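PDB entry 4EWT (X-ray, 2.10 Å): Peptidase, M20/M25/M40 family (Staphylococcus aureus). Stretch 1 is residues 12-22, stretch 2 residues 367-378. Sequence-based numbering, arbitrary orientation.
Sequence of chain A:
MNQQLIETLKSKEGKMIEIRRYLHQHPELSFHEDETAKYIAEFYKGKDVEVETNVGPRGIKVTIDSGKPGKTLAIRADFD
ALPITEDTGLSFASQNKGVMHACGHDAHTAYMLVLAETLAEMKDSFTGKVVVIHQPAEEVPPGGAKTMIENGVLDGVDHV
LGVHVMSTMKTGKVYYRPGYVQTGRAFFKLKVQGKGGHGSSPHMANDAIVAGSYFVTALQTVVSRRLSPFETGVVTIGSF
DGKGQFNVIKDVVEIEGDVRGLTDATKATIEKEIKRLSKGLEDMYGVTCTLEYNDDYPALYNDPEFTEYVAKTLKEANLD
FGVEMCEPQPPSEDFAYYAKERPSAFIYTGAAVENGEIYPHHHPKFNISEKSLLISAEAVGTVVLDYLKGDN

Stretch 1 (12-22) KEGKMIEIRRY
Stretch 2 (367-378) NISEKSLLISAE

A carboxylate can join two helices when both of its oxygens accept from guanidinium groups and apolar side chains pack alongside. The M20/M25/M40 peptidase of Staphylococcus aureus gives a compact example, formed by segments whose touching residues are at least 348 positions apart in sequence. Residues 13-22 are helical, with phi/psi near -60/-45; Lys-12 (-108/14) holds the N-cap position. From Met-16 onward, backbone N atoms donate to the O atom four residues earlier, such as Arg-20 N to Met-16 O (2.9 Å) and Arg-21 N to Ile-17 O (3.1 Å).

The second segment begins extended, Asn-367 at -153/148 and Ile-368 at -123/154, and then turns. Ser-369 (-70/128) opens a type I beta turn ending at Ser-372, with Glu-370 at -76/-4 and Lys-371 at -85/1 in its middle. The turn is secured by its first residue: Ser-369 OG accepts from Lys-371 N at 3.3 Å, a capping bond, while Ser-369 O receives both Ser-372 N (3.2 Å) and Ser-372 OG (2.9 Å). Helix 372-378 follows, where Ser-376 OG donates to Ser-372 O at 2.8 Å. The two helix axes approach to 9.6 Å, their N-to-C directions 116° apart. CA atoms pair as Glu-13 with Leu-374 (6.1 Å), Met-16 with Leu-373 (6.7 Å) and Ile-17 with Glu-370 (7.0 Å), so the register runs backward along the second segment as the first advances.

This register brings Glu-370, whose CA-to-CB bond points toward the first helix, to two consecutive arginines. Its side chain adopts m, t and chi3 of -50°. Arg-21, in an extended m, t, t conformation with chi4 of -166°, meets it with two parts of its guanidinium: NH2 donates to Glu-370 OE1 at 2.8 Å and NE to Glu-370 OE2 at 3.2 Å, with angles of 169° and 168°. The near-linear pair matches two donors to two oxygens along the guanidinium edge. Arg-20 uses NH1 to reach Glu-370 OE2 at 3.0 Å and 149°, completing a second salt bridge. OE2 thus accepts twice and OE1 once from the first helix. Arg-20 follows a bent path, with chi1 of 125°, chi2 t, chi3 of -131° and chi4 of -115°; its NE is satisfied elsewhere in the structure. Ile-368 (p, t) covers one face of this guanidinium, CG1 lying 4.4 Å from Arg-20 CZ, while Glu-370 OE2 lies at the edge, near the guanidinium plane.

Beside this polar cluster, Leu-373 (m, t) places CD1 3.7 Å from Ile-17 CG1 and 4.0 Å from Met-16 CB, both residues also starting m, t. Met-16 continues with chi3 t, setting CE 3.8 Å from Ala-377 CB and 4.3 Å from Leu-374 CD1. Leu-374 (t, p) finally meets Glu-13 (t, t, chi3 13°), its CD2 lying 3.7 Å from Glu-13 CD: a packing contact without a hydrogen bond. The contact buries 587 Å² in all.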

# COMPACT_ATOMS: atom_id res chain seq x y z
N LYS A 12 48.38 6.31 -37.06
CA LYS A 12 47.54 7.49 -36.93
C LYS A 12 46.90 7.60 -35.55
O LYS A 12 45.96 8.38 -35.35
CB LYS A 12 46.44 7.49 -38.00
CG LYS A 12 46.93 7.70 -39.43
CD LYS A 12 45.80 7.46 -40.41
CE LYS A 12 46.25 7.63 -41.85
NZ LYS A 12 45.12 7.45 -42.80
N GLU A 13 47.40 6.82 -34.58
CA GLU A 13 46.82 6.80 -33.24
C GLU A 13 46.86 8.20 -32.63
O GLU A 13 45.85 8.67 -32.08
CB GLU A 13 47.51 5.78 -32.32
CG GLU A 13 46.83 5.62 -30.95
CD GLU A 13 47.48 4.58 -30.04
OE1 GLU A 13 48.61 4.12 -30.32
OE2 GLU A 13 46.85 4.21 -29.02
N GLY A 14 48.01 8.86 -32.77
CA GLY A 14 48.22 10.23 -32.28
C GLY A 14 47.19 11.23 -32.78
O GLY A 14 46.77 12.12 -32.04
N LYS A 15 46.78 11.05 -34.02
CA LYS A 15 45.79 11.90 -34.63
C LYS A 15 44.38 11.69 -34.01
O LYS A 15 43.64 12.62 -33.84
CB LYS A 15 45.79 11.62 -36.13
CG LYS A 15 45.01 12.54 -36.99
CD LYS A 15 45.44 12.34 -38.42
CE LYS A 15 44.34 12.47 -39.44
NZ LYS A 15 44.31 13.68 -40.29
N MET A 16 44.03 10.45 -33.73
CA MET A 16 42.74 10.13 -33.09
C MET A 16 42.65 10.82 -31.74
O MET A 16 41.63 11.42 -31.40
CB MET A 16 42.57 8.63 -32.87
CG MET A 16 42.72 7.76 -34.10
SD MET A 16 42.57 6.02 -33.68
CE MET A 16 42.91 5.27 -35.27
N ILE A 17 43.74 10.74 -30.98
CA ILE A 17 43.84 11.28 -29.64
C ILE A 17 43.72 12.81 -29.66
O ILE A 17 42.92 13.38 -28.91
CB ILE A 17 45.14 10.80 -28.95
CG1 ILE A 17 45.04 9.29 -28.68
CG2 ILE A 17 45.40 11.56 -27.65
CD1 ILE A 17 46.37 8.61 -28.40
N GLU A 18 44.50 13.44 -30.54
CA GLU A 18 44.44 14.89 -30.77
C GLU A 18 43.04 15.35 -31.19
O GLU A 18 42.57 16.40 -30.74
CB GLU A 18 45.49 15.26 -31.83
CG GLU A 18 45.34 16.62 -32.48
CD GLU A 18 46.02 16.66 -33.83
OE1 GLU A 18 47.24 16.94 -33.88
OE2 GLU A 18 45.34 16.40 -34.85
N ILE A 19 42.36 14.56 -32.02
CA ILE A 19 41.00 14.90 -32.44
C ILE A 19 39.97 14.71 -31.32
O ILE A 19 39.06 15.54 -31.18
CB ILE A 19 40.59 14.14 -33.73
CG1 ILE A 19 41.38 14.70 -34.94
CG2 ILE A 19 39.09 14.24 -33.98
CD1 ILE A 19 41.35 13.80 -36.18
N ARG A 20 40.11 13.69 -30.52
CA ARG A 20 39.17 13.49 -29.46
C ARG A 20 39.21 14.69 -28.50
O ARG A 20 38.22 15.23 -28.14
CB ARG A 20 39.51 12.25 -28.69
CG ARG A 20 39.67 12.56 -27.23
CD ARG A 20 39.34 11.41 -26.36
NE ARG A 20 38.43 11.79 -25.29
CZ ARG A 20 38.73 11.77 -24.00
NH1 ARG A 20 39.92 11.43 -23.60
NH2 ARG A 20 37.83 12.14 -23.12
N ARG A 21 40.42 15.08 -28.17
CA ARG A 21 40.68 16.15 -27.22
C ARG A 21 40.12 17.49 -27.68
O ARG A 21 39.52 18.21 -26.89
CB ARG A 21 42.17 16.25 -26.94
CG ARG A 21 42.70 15.02 -26.22
CD ARG A 21 44.15 15.14 -25.85
NE ARG A 21 44.60 13.91 -25.21
CZ ARG A 21 45.73 13.77 -24.52
NH1 ARG A 21 46.55 14.81 -24.36
NH2 ARG A 21 46.03 12.60 -23.99
N TYR A 22 40.32 17.82 -28.96
CA TYR A 22 39.71 19.01 -29.53
C TYR A 22 38.17 18.97 -29.41
O TYR A 22 37.55 19.97 -29.03
CB TYR A 22 40.13 19.23 -30.99
CG TYR A 22 39.43 20.43 -31.59
CD1 TYR A 22 39.96 21.71 -31.46
CD2 TYR A 22 38.20 20.29 -32.24
CE1 TYR A 22 39.30 22.82 -31.99
CE2 TYR A 22 37.53 21.39 -32.77
CZ TYR A 22 38.09 22.64 -32.65
OH TYR A 22 37.43 23.73 -33.18
N ASN A 367 35.49 9.35 -17.46
CA ASN A 367 36.76 9.28 -18.21
C ASN A 367 37.01 7.89 -18.77
O ASN A 367 36.63 6.88 -18.18
CB ASN A 367 37.94 9.73 -17.34
CG ASN A 367 39.13 10.24 -18.17
OD1 ASN A 367 39.26 9.97 -19.37
ND2 ASN A 367 40.01 10.99 -17.51
N ILE A 368 37.67 7.86 -19.93
CA ILE A 368 37.99 6.61 -20.62
C ILE A 368 39.50 6.45 -20.87
O ILE A 368 40.23 7.45 -20.93
CB ILE A 368 37.22 6.52 -21.97
CG1 ILE A 368 37.54 7.74 -22.85
CG2 ILE A 368 35.72 6.38 -21.72
CD1 ILE A 368 36.79 7.80 -24.17
N SER A 369 39.95 5.23 -20.98
CA SER A 369 41.25 4.96 -21.47
C SER A 369 41.27 5.30 -22.95
O SER A 369 40.44 4.84 -23.70
CB SER A 369 41.56 3.51 -21.30
OG SER A 369 42.41 3.14 -22.34
N GLU A 370 42.24 6.10 -23.37
CA GLU A 370 42.28 6.61 -24.73
C GLU A 370 42.76 5.58 -25.75
O GLU A 370 42.76 5.85 -26.96
CB GLU A 370 43.12 7.90 -24.82
CG GLU A 370 42.34 9.14 -24.36
CD GLU A 370 43.14 10.43 -24.47
OE1 GLU A 370 44.29 10.47 -23.99
OE2 GLU A 370 42.61 11.41 -25.03
N LYS A 371 43.15 4.40 -25.28
CA LYS A 371 43.53 3.33 -26.18
C LYS A 371 42.32 2.53 -26.67
O LYS A 371 42.47 1.57 -27.43
CB LYS A 371 44.62 2.43 -25.59
CG LYS A 371 44.19 1.59 -24.41
CD LYS A 371 45.42 1.02 -23.70
CE LYS A 371 46.21 2.10 -22.98
NZ LYS A 371 47.56 1.62 -22.56
N SER A 372 41.12 2.94 -26.23
CA SER A 372 39.88 2.46 -26.81
C SER A 372 39.70 3.00 -28.23
O SER A 372 38.99 2.39 -29.03
CB SER A 372 38.68 2.88 -25.95
OG SER A 372 38.59 4.29 -25.85
N LEU A 373 40.35 4.13 -28.53
CA LEU A 373 40.25 4.76 -29.85
C LEU A 373 40.78 3.84 -30.95
O LEU A 373 40.08 3.54 -31.92
CB LEU A 373 40.99 6.10 -29.90
CG LEU A 373 40.39 7.31 -29.16
CD1 LEU A 373 41.43 8.40 -29.00
CD2 LEU A 373 39.18 7.87 -29.88
N LEU A 374 42.02 3.40 -30.78
CA LEU A 374 42.69 2.55 -31.76
C LEU A 374 41.98 1.19 -31.90
O LEU A 374 41.77 0.71 -33.02
CB LEU A 374 44.17 2.38 -31.40
CG LEU A 374 45.07 1.48 -32.25
CD1 LEU A 374 45.07 1.89 -33.72
CD2 LEU A 374 46.49 1.46 -31.69
N ILE A 375 41.61 0.61 -30.77
CA ILE A 375 40.91 -0.68 -30.74
C ILE A 375 39.58 -0.62 -31.50
O ILE A 375 39.23 -1.56 -32.21
CB ILE A 375 40.68 -1.17 -29.29
CG1 ILE A 375 42.02 -1.52 -28.63
CG2 ILE A 375 39.75 -2.38 -29.25
CD1 ILE A 375 41.91 -1.80 -27.12
N SER A 376 38.86 0.49 -31.36
CA SER A 376 37.60 0.69 -32.08
C SER A 376 37.82 0.74 -33.59
O SER A 376 37.11 0.07 -34.36
CB SER A 376 36.91 1.96 -31.59
OG SER A 376 36.56 1.84 -30.23
N ALA A 377 38.80 1.52 -34.02
CA ALA A 377 39.13 1.64 -35.44
C ALA A 377 39.57 0.30 -36.03
O ALA A 377 39.09 -0.10 -37.10
CB ALA A 377 40.19 2.71 -35.67
N GLU A 378 40.45 -0.41 -35.32
CA GLU A 378 40.95 -1.72 -35.76
C GLU A 378 39.81 -2.72 -35.90
O GLU A 378 39.73 -3.43 -36.91
CB GLU A 378 42.01 -2.26 -34.80
CG GLU A 378 43.41 -1.65 -34.98
CD GLU A 378 44.38 -2.05 -33.88
OE1 GLU A 378 43.97 -2.76 -32.93
OE2 GLU A 378 45.57 -1.66 -33.95